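Local structure of polysaccharide biosynthesis protein CapD (Bacillus thuringiensis HD-771, 6BWC) at residues I220-G223 / G224-F227; M276-D279 / E280-Q283; A321-K324 / E325-R328. The protein probably acts on UDP-N-acetylglucosamine as an NADP-binding enzyme of the short-chain dehydrogenase family, at a step in CMP-pseudaminic acid biosynthesis. The protein carries 2 engineered substitutions. All coordinates share one frame; numbering follows the deposited sequence.

Contact 1: I220-G223 / G224-F227; sequences IAKG and GETF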
loop_
_atom_site.group_PDB
_atom_site.type_symbol
_atom_site.label_atom_id
_atom_site.label_comp_id
_atom_site.label_asym_id
_atom_site.label_seq_id
_atom_site.Cartn_x
_atom_site.Cartn_y
_atom_site.Cartn_z
ATOM N N ILE C 220 20.276 14.079 -28.409
ATOM C CA ILE C 220 19.937 13.690 -29.802
ATOM C C ILE C 220 18.592 12.967 -29.956
ATOM O O ILE C 220 17.939 13.052 -31.026
ATOM C CB ILE C 220 21.047 12.756 -30.392
ATOM C CG1 ILE C 220 22.370 13.513 -30.562
ATOM C CG2 ILE C 220 20.644 12.115 -31.729
ATOM C CD1 ILE C 220 22.327 14.741 -31.459
ATOM N N ALA C 221 18.198 12.250 -28.899
ATOM C CA ALA C 221 17.213 11.188 -29.021
ATOM C C ALA C 221 15.834 11.725 -29.314
ATOM O O ALA C 221 15.352 12.631 -28.629
ATOM C CB ALA C 221 17.180 10.308 -27.781
ATOM N N LYS C 222 15.243 11.153 -30.364
ATOM C CA LYS C 222 13.838 11.329 -30.721
ATOM C C LYS C 222 12.872 10.646 -29.728
ATOM O O LYS C 222 11.858 11.237 -29.353
ATOM C CB LYS C 222 13.619 10.879 -32.183
ATOM C CG LYS C 222 14.121 11.931 -33.187
ATOM C CD LYS C 222 15.131 11.429 -34.222
ATOM C CE LYS C 222 15.970 12.605 -34.748
ATOM N NZ LYS C 222 16.988 12.227 -35.772
ATOM N N GLY C 223 13.197 9.435 -29.277
ATOM C CA GLY C 223 12.411 8.747 -28.244
ATOM C C GLY C 223 12.043 7.338 -28.635
ATOM O O GLY C 223 11.495 7.117 -29.703
ATOM N N GLY C 224 12.347 6.388 -27.758
ATOM C CA GLY C 224 12.107 4.975 -27.997
ATOM C C GLY C 224 13.291 4.248 -28.613
ATOM O O GLY C 224 13.217 3.031 -28.849
ATOM N N GLU C 225 14.380 4.972 -28.872
ATOM C CA GLU C 225 15.565 4.368 -29.486
ATOM C C GLU C 225 16.478 3.828 -28.421
ATOM O O GLU C 225 16.247 4.047 -27.220
ATOM C CB GLU C 225 16.303 5.313 -30.434
ATOM C CG GLU C 225 16.618 6.697 -29.925
ATOM C CD GLU C 225 16.200 7.761 -30.917
ATOM O OE1 GLU C 225 15.425 8.654 -30.516
ATOM O OE2 GLU C 225 16.612 7.693 -32.107
ATOM N N THR C 226 17.479 3.071 -28.874
ATOM C CA THR C 226 18.493 2.476 -28.003
ATOM C C THR C 226 19.874 2.726 -28.608
ATOM O O THR C 226 20.172 2.212 -29.670
ATOM C CB THR C 226 18.220 0.963 -27.781
ATOM O OG1 THR C 226 16.943 0.796 -27.143
ATOM C CG2 THR C 226 19.309 0.310 -26.909
ATOM N N PHE C 227 20.701 3.521 -27.943
ATOM C CA PHE C 227 22.078 3.759 -28.400
ATOM C C PHE C 227 23.105 2.752 -27.813
ATOM O O PHE C 227 23.142 2.540 -26.602
ATOM C CB PHE C 227 22.503 5.178 -28.025
ATOM C CG PHE C 227 21.688 6.257 -28.678
ATOM C CD1 PHE C 227 20.518 6.703 -28.113
ATOM C CD2 PHE C 227 22.116 6.847 -29.849
ATOM C CE1 PHE C 227 19.784 7.718 -28.713
ATOM C CE2 PHE C 227 21.380 7.842 -30.465
ATOM C CZ PHE C 227 20.210 8.284 -29.892
#
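Two torsions set the Glu225 carboxylate against the backbone of Lys222 and Gly223: CG lies between the backbone N and the carbonyl carbon (chi1 49°), and a bend at chi2 (-131°) swings the carboxylate back along the chain. Its OE1 then takes the N-H of Gly223 at 2.7 Å in a fairly straight bond (163°), met nearly along the C-O axis. The same oxygen lies 3.3 Å from Lys222 CB and 3.6 Å from Ala221 CB, so the carboxylate oxygen lies against the residues two to four positions before it. The two glycines carry the reversal, both with positive phi, at backbone angles where a CB would press on the preceding carbonyl oxygen, which calls for glycine. Beyond them Phe227 brings its ring back to the start of the loop, CE1 meeting Ala221 CB at 3.8 Å. The methyl comes in at the ring edge, close to the ring plane. Ile220 adds a looser apolar touch, CG2 to Phe227 CZ at 4.3 Å, while the outer end of its chain leads away. The contact is thus polar at the bend and apolar where the two arms leave it. It is the return from helix 207-220 into strand 226-229 of the Rossmann-type domain. Lys123 NZ and Thr163 OG1 bind the carbonyls of Ala221 and Lys222. Phe227 packs back on Leu213 and Ala217 of the helix, and its strand runs parallel to 163-169 on one flank and antiparallel to 290-293 on the other.

Contact 2: M276-D279 / E280-Q283; sequences MTHD and ESLQ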
loop_
_atom_site.group_PDB
_atom_site.type_symbol
_atom_site.label_atom_id
_atom_site.label_comp_id
_atom_site.label_asym_id
_atom_site.label_seq_id
_atom_site.Cartn_x
_atom_site.Cartn_y
_atom_site.Cartn_z
ATOM N N MET C 276 23.526 -6.530 -29.165
ATOM C CA MET C 276 22.138 -6.680 -29.653
ATOM C C MET C 276 21.844 -8.114 -30.115
ATOM O O MET C 276 22.730 -8.842 -30.541
ATOM C CB MET C 276 21.817 -5.699 -30.795
ATOM C CG MET C 276 22.769 -5.726 -31.976
ATOM S SD MET C 276 22.502 -4.292 -33.043
ATOM C CE MET C 276 24.156 -3.947 -33.579
ATOM N N THR C 277 20.587 -8.513 -30.029
ATOM C CA THR C 277 20.158 -9.755 -30.645
ATOM C C THR C 277 20.387 -9.675 -32.157
ATOM O O THR C 277 20.525 -8.589 -32.742
ATOM C CB THR C 277 18.665 -10.022 -30.374
ATOM O OG1 THR C 277 17.902 -8.857 -30.715
ATOM C CG2 THR C 277 18.441 -10.363 -28.901
ATOM N N HIS C 278 20.446 -10.844 -32.787
ATOM C CA HIS C 278 20.514 -10.916 -34.238
ATOM C C HIS C 278 19.339 -10.162 -34.869
ATOM O O HIS C 278 19.560 -9.315 -35.748
ATOM C CB HIS C 278 20.508 -12.356 -34.713
ATOM C CG HIS C 278 20.660 -12.475 -36.194
ATOM N ND1 HIS C 278 19.593 -12.388 -37.063
ATOM C CD2 HIS C 278 21.762 -12.611 -36.962
ATOM C CE1 HIS C 278 20.031 -12.490 -38.303
ATOM N NE2 HIS C 278 21.342 -12.622 -38.269
ATOM N N ASP C 279 18.115 -10.489 -34.403
ATOM C CA ASP C 279 16.835 -9.785 -34.748
ATOM C C ASP C 279 16.962 -8.248 -34.778
ATOM O O ASP C 279 16.550 -7.606 -35.741
ATOM C CB ASP C 279 15.726 -10.221 -33.759
ATOM C CG ASP C 279 14.344 -9.595 -34.052
ATOM O OD1 ASP C 279 13.765 -9.079 -33.068
ATOM O OD2 ASP C 279 13.831 -9.648 -35.205
ATOM N N GLU C 280 17.569 -7.678 -33.738
ATOM C CA GLU C 280 17.775 -6.219 -33.648
ATOM C C GLU C 280 18.771 -5.690 -34.676
ATOM O O GLU C 280 18.651 -4.537 -35.133
ATOM C CB GLU C 280 18.241 -5.835 -32.248
ATOM C CG GLU C 280 17.134 -5.741 -31.218
ATOM C CD GLU C 280 17.672 -5.347 -29.861
ATOM O OE1 GLU C 280 18.702 -5.921 -29.448
ATOM O OE2 GLU C 280 17.076 -4.452 -29.225
ATOM N N SER C 281 19.754 -6.523 -35.028
ATOM C CA SER C 281 20.762 -6.147 -36.017
ATOM C C SER C 281 20.187 -5.981 -37.424
ATOM O O SER C 281 20.876 -5.446 -38.286
ATOM C CB SER C 281 21.933 -7.142 -36.031
ATOM O OG SER C 281 21.634 -8.316 -36.773
ATOM N N LEU C 282 18.951 -6.439 -37.662
ATOM C CA LEU C 282 18.247 -6.246 -38.954
ATOM C C LEU C 282 17.468 -4.922 -39.095
ATOM O O LEU C 282 17.104 -4.557 -40.211
ATOM C CB LEU C 282 17.298 -7.422 -39.211
ATOM C CG LEU C 282 17.970 -8.813 -39.246
ATOM C CD1 LEU C 282 16.995 -9.925 -38.889
ATOM C CD2 LEU C 282 18.622 -9.082 -40.598
ATOM N N GLN C 283 17.195 -4.230 -37.980
ATOM C CA GLN C 283 16.582 -2.869 -37.989
ATOM C C GLN C 283 17.517 -1.763 -37.524
ATOM O O GLN C 283 17.150 -0.585 -37.648
ATOM C CB GLN C 283 15.271 -2.749 -37.168
ATOM C CG GLN C 283 14.869 -3.917 -36.286
ATOM C CD GLN C 283 14.200 -5.021 -37.085
ATOM O OE1 GLN C 283 13.339 -4.751 -37.917
ATOM N NE2 GLN C 283 14.585 -6.259 -36.841
#
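Asp279 O is gripped by two donors from opposite faces of its carbonyl plane. Gln283 NE2 reaches it at 2.6 Å, tilted from that plane, with the oxygen lying almost in the plane of the amide. Leu282 N comes at 3.3 Å from above the other face, well away from a lone-pair direction. The bend of Gln283 at chi2 (-80°) folds its amide back over the turn to make the first of these bonds. One residue earlier His278 O accepts from the hydroxyl of Ser281, OG lying 2.5 Å away in the carbonyl plane, on a lone pair; Ser281 N adds only a weak bond there and gives a better one to Thr277 O at 3.2 Å. Thr277 and Glu280 hold each other reciprocally: Glu280 N donates to Thr277 OG1 at 3.3 Å, and Thr277 N donates to the anti lone pair of Glu280 OE1, also at 3.3 Å. The Glu280 chain, extended beyond CG, passes obliquely across the threonine hydroxyl to make this link. Van der Waals contacts flank the turn. Met276 SD rests 3.9 Å from Ser281 CA, and Leu282 CD1 approaches the His278 ring obliquely at CE1, 4.0 Å away. The ring of Phe313 also meets that of His278, and Thr277 and Asp279 pack on Thr136 and Leu265 of the second subunit. The carbonyls of Thr277, His278 and Asp279 thus each find a donor, although 280-282 have helical backbone angles without regular helix bonding. Since Glu280 OE1 receives backbone N-H and OE2 forms a salt bridge with Arg168, the carboxylate is fixed in orientation and probably stays ionised.

Contact 3: A321-K324 / E325-R328; sequences AISK and EELR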
loop_
_atom_site.group_PDB
_atom_site.type_symbol
_atom_site.label_atom_id
_atom_site.label_comp_id
_atom_site.label_asym_id
_atom_site.label_seq_id
_atom_site.Cartn_x
_atom_site.Cartn_y
_atom_site.Cartn_z
ATOM N N ALA C 321 39.768 -9.582 -29.745
ATOM C CA ALA C 321 40.196 -8.798 -28.619
ATOM C C ALA C 321 41.188 -7.744 -29.077
ATOM O O ALA C 321 41.717 -7.790 -30.190
ATOM C CB ALA C 321 40.830 -9.679 -27.541
ATOM N N ILE C 322 41.405 -6.774 -28.202
ATOM C CA ILE C 322 42.613 -5.973 -28.242
ATOM C C ILE C 322 43.745 -6.893 -27.797
ATOM O O ILE C 322 43.495 -7.920 -27.171
ATOM C CB ILE C 322 42.511 -4.719 -27.342
ATOM C CG1 ILE C 322 42.376 -5.089 -25.854
ATOM C CG2 ILE C 322 41.333 -3.848 -27.790
ATOM C CD1 ILE C 322 42.332 -3.891 -24.926
ATOM N N SER C 323 44.978 -6.536 -28.131
ATOM C CA SER C 323 46.146 -7.258 -27.621
ATOM C C SER C 323 46.321 -6.955 -26.133
ATOM O O SER C 323 45.815 -5.937 -25.648
ATOM C CB SER C 323 47.405 -6.829 -28.383
ATOM O OG SER C 323 47.563 -5.415 -28.382
ATOM N N LYS C 324 47.019 -7.841 -25.418
ATOM C CA LYS C 324 47.548 -7.551 -24.059
ATOM C C LYS C 324 48.089 -6.153 -23.880
ATOM O O LYS C 324 47.802 -5.494 -22.891
ATOM C CB LYS C 324 48.727 -8.460 -23.717
ATOM C CG LYS C 324 48.398 -9.666 -22.868
ATOM C CD LYS C 324 49.636 -10.157 -22.147
ATOM C CE LYS C 324 49.879 -9.330 -20.899
ATOM N NZ LYS C 324 51.153 -9.722 -20.255
ATOM N N GLU C 325 48.917 -5.736 -24.828
ATOM C CA GLU C 325 49.675 -4.507 -24.699
ATOM C C GLU C 325 48.768 -3.284 -24.841
ATOM O O GLU C 325 48.937 -2.304 -24.099
ATOM C CB GLU C 325 50.842 -4.481 -25.705
ATOM C CG GLU C 325 52.007 -3.573 -25.302
ATOM C CD GLU C 325 52.729 -4.022 -24.022
ATOM O OE1 GLU C 325 52.760 -5.248 -23.733
ATOM O OE2 GLU C 325 53.262 -3.138 -23.299
ATOM N N GLU C 326 47.808 -3.343 -25.769
ATOM C CA GLU C 326 46.775 -2.290 -25.880
ATOM C C GLU C 326 45.934 -2.185 -24.616
ATOM O O GLU C 326 45.564 -1.082 -24.207
ATOM C CB GLU C 326 45.842 -2.519 -27.072
ATOM C CG GLU C 326 46.465 -2.226 -28.421
ATOM C CD GLU C 326 45.532 -2.581 -29.554
ATOM O OE1 GLU C 326 45.623 -3.734 -30.041
ATOM O OE2 GLU C 326 44.693 -1.722 -29.931
ATOM N N LEU C 327 45.627 -3.329 -24.015
ATOM C CA LEU C 327 44.880 -3.350 -22.773
ATOM C C LEU C 327 45.636 -2.610 -21.692
ATOM O O LEU C 327 45.107 -1.674 -21.114
ATOM C CB LEU C 327 44.614 -4.790 -22.328
ATOM C CG LEU C 327 43.888 -5.011 -20.995
ATOM C CD1 LEU C 327 42.710 -4.057 -20.786
ATOM C CD2 LEU C 327 43.443 -6.469 -20.948
ATOM N N ARG C 328 46.878 -3.038 -21.453
ATOM C CA ARG C 328 47.821 -2.370 -20.545
ATOM C C ARG C 328 47.916 -0.865 -20.771
ATOM O O ARG C 328 47.901 -0.098 -19.804
ATOM C CB ARG C 328 49.216 -2.981 -20.684
ATOM C CG ARG C 328 50.361 -2.056 -20.292
ATOM C CD ARG C 328 51.693 -2.706 -20.570
ATOM N NE ARG C 328 52.014 -3.775 -19.624
ATOM C CZ ARG C 328 52.132 -5.072 -19.912
ATOM N NH1 ARG C 328 51.992 -5.553 -21.144
ATOM N NH2 ARG C 328 52.439 -5.909 -18.929
#
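A capping box opens helix 324-333, with Ser323 at the N-cap and Glu326 as its partner. The serine hydroxyl lies between its backbone N and carbonyl carbon (chi1 53°), from where OG accepts a weak bond from Glu326 N at 3.3 Å. In return Glu326 OE1 accepts from Ser323 OG at 3.1 Å on its anti lone pair, and Ser323 N reaches the same oxygen weakly but straight, at 3.5 Å. Regular helix bonding starts at once, Leu327 N to Ser323 O at 3.1 Å. Just outside the box Ile322 and Leu327 form a hydrophobic staple, the residue before the cap meeting the fourth after it. The two side chains cross at about a right angle, with Ile322 CD1 3.6 Å from Leu327 CB; both also lie on Ile234 of strand 233-235, and the backbone of Ile322 is bonded to Val233. On the side facing helix 236-251, Lys324 and Arg328 gather round the carboxylate of Glu245, each in a salt bridge to its OE1, which brings Lys324 NZ to 4.2 Å from Arg328 NH2. Glu246 takes Arg328 NE. The remaining nitrogen, Arg328 NH1, meets Glu325 OE1 at 2.7 Å in a salt bridge whose hydrogen bond is weak because its angle is poor.

How the contacts relate
Along the chain the three contacts follow in series, none touching another. Contacts 1 and 2 are neighbours, their nearest atoms about 6 Å and their centres about 16 Å apart. Both lean on strand 290-293, and Arg168, which pairs with Glu280 of contact 2, also touches Thr226 in the 224-227 segment. Contact 3 stands off by itself, its centre about 32 Å from that of contact 1 and 28 Å from that of contact 2. The distances to bound ligands are long: the side chain of Phe227 is about 13 Å from bound NADP, those of Met276 and Leu327 about 13 Å and 11 Å from UDP-N-acetylglucosamine. Contact 2 also reaches the second subunit.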